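Local structure of putative transcription regulator (Lactobacillus plantarum, 3K69) at residues I116-T119 with L120-F124. The protein is a putative transcription regulator with a helix-turn-helix domain, probably binding DNA as a dimer to control gene expression. Residues are numbered along the deposited sequence; the frame is centred on the assembly and turned at random.
Sequences ISET and LTDLF
The flat carbonyl group of Ser117 is approached on both faces by Thr121, one turn further along the long alpha-helix 111-136. The amide N of Thr121 comes in tilted from the carbonyl plane on one face (N to Ser117 O, 2.9 Å). From the other face the hydroxyl donates, with Thr121 OG1 2.7 Å from Ser117 O and well above the plane. Threonine suits this place because its hydroxyl can fold back along its own helix: with chi1 at -60°, OG1 lies beside the backbone N and faces the preceding turn. A valine here would probably keep the backbone bond but leave the Ser117 carbonyl without its second donor, with a methyl in place of the hydroxyl.

The same i to i+4 spacing joins Ile116 to Leu120. The amide of Leu120 gives a nearly straight bond to the Ile116 carbonyl (N-H...O angle 171°), and their side chains lie alongside, Ile116 CG1 3.7 Å from Leu120 CD1. Two branched hydrocarbons fit this buried side, where Leu120 also meets Ile97 of its own chain and Ser12 of the second subunit. Thr119 accepts from the amide of Leu123 through its carbonyl, while its hydroxyl bonds to Asp146 of that subunit, so this helix contributes to the dimer interface.

Glu118 and Asp122 occupy a more solvent-accessible side, and their acidic groups suit it. The Asp122 carboxylate carbon CG passes 3.3 Å from Glu118 O, which also accepts the Asp122 amide. The two like charges, Glu118 OE2 and Asp122 OD2, are 4.4 Å apart, and their repulsion is probably eased by a shared water. That water donates to both, lying 2.6 Å from Glu118 OE2 and 2.6 Å from Asp122 OD2.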
loop_
_atom_site.group_PDB
_atom_site.type_symbol
_atom_site.label_atom_id
_atom_site.label_comp_id
_atom_site.label_asym_id
_atom_site.label_seq_id
_atom_site.Cartn_x
_atom_site.Cartn_y
_atom_site.Cartn_z
ATOM N N ILE A 116 -7.877 7.646 -18.191
ATOM C CA ILE A 116 -6.895 7.522 -17.130
ATOM C C ILE A 116 -7.462 6.851 -15.891
ATOM O O ILE A 116 -6.807 6.004 -15.270
ATOM C CB ILE A 116 -6.225 8.914 -16.834
ATOM C CG1 ILE A 116 -5.057 8.784 -15.863
ATOM C CG2 ILE A 116 -7.198 9.909 -16.249
ATOM C CD1 ILE A 116 -3.851 8.181 -16.442
ATOM N N SER A 117 -8.686 7.196 -15.514
ATOM C CA SER A 117 -9.235 6.634 -14.289
ATOM C C SER A 117 -9.384 5.128 -14.424
ATOM O O SER A 117 -9.014 4.378 -13.522
ATOM C CB SER A 117 -10.557 7.291 -13.893
ATOM O OG SER A 117 -11.040 6.656 -12.735
ATOM N N GLU A 118 -9.868 4.658 -15.572
ATOM C CA GLU A 118 -10.053 3.213 -15.707
ATOM C C GLU A 118 -8.721 2.451 -15.782
ATOM O O GLU A 118 -8.601 1.391 -15.213
ATOM C CB GLU A 118 -10.941 2.850 -16.893
ATOM C CG GLU A 118 -11.158 1.349 -17.018
ATOM C CD GLU A 118 -11.950 0.963 -18.262
ATOM O OE1 GLU A 118 -12.399 1.884 -18.980
ATOM O OE2 GLU A 118 -12.121 -0.262 -18.480
ATOM N N THR A 119 -7.745 2.991 -16.508
ATOM C CA THR A 119 -6.387 2.432 -16.572
ATOM C C THR A 119 -5.646 2.355 -15.231
ATOM O O THR A 119 -5.086 1.310 -14.860
ATOM C CB THR A 119 -5.552 3.266 -17.553
ATOM O OG1 THR A 119 -6.050 2.994 -18.865
ATOM C CG2 THR A 119 -3.987 2.922 -17.467
ATOM N N LEU A 120 -5.666 3.445 -14.479
ATOM C CA LEU A 120 -5.024 3.451 -13.156
ATOM C C LEU A 120 -5.729 2.618 -12.143
ATOM O O LEU A 120 -5.081 1.970 -11.313
ATOM C CB LEU A 120 -4.805 4.876 -12.639
ATOM C CG LEU A 120 -3.726 5.647 -13.384
ATOM C CD1 LEU A 120 -3.741 7.076 -12.862
ATOM C CD2 LEU A 120 -2.315 4.974 -13.240
ATOM N N THR A 121 -7.062 2.612 -12.202
ATOM C CA THR A 121 -7.841 1.748 -11.343
ATOM C C THR A 121 -7.460 0.280 -11.576
ATOM O O THR A 121 -7.237 -0.456 -10.623
ATOM C CB THR A 121 -9.376 1.950 -11.496
ATOM O OG1 THR A 121 -9.703 3.291 -11.159
ATOM C CG2 THR A 121 -10.181 0.974 -10.573
ATOM N N ASP A 122 -7.371 -0.142 -12.833
ATOM C CA ASP A 122 -6.982 -1.519 -13.092
ATOM C C ASP A 122 -5.538 -1.800 -12.607
ATOM O O ASP A 122 -5.289 -2.808 -11.938
ATOM C CB ASP A 122 -7.103 -1.851 -14.559
ATOM C CG ASP A 122 -8.546 -1.926 -15.055
ATOM O OD1 ASP A 122 -9.512 -1.873 -14.240
ATOM O OD2 ASP A 122 -8.712 -2.056 -16.300
ATOM N N LEU A 123 -4.622 -0.906 -12.958
ATOM C CA LEU A 123 -3.246 -0.965 -12.514
ATOM C C LEU A 123 -3.108 -1.149 -10.963
ATOM O O LEU A 123 -2.476 -2.103 -10.492
ATOM C CB LEU A 123 -2.487 0.263 -12.991
ATOM C CG LEU A 123 -0.966 0.265 -12.728
ATOM C CD1 LEU A 123 -0.214 -0.790 -13.537
ATOM C CD2 LEU A 123 -0.334 1.664 -12.880
ATOM N N PHE A 124 -3.698 -0.225 -10.211
ATOM C CA PHE A 124 -3.669 -0.215 -8.737
ATOM C C PHE A 124 -4.360 -1.446 -8.148
ATOM O O PHE A 124 -3.896 -2.008 -7.159
ATOM C CB PHE A 124 -4.387 1.027 -8.202
ATOM C CG PHE A 124 -3.717 2.332 -8.507
ATOM C CD1 PHE A 124 -2.342 2.440 -8.671
ATOM C CD2 PHE A 124 -4.459 3.485 -8.584
ATOM C CE1 PHE A 124 -1.740 3.705 -8.928
ATOM C CE2 PHE A 124 -3.870 4.736 -8.849
ATOM C CZ PHE A 124 -2.503 4.830 -9.005
HETATM O O HOH W 1 -10.995 -2.331 -17.474
#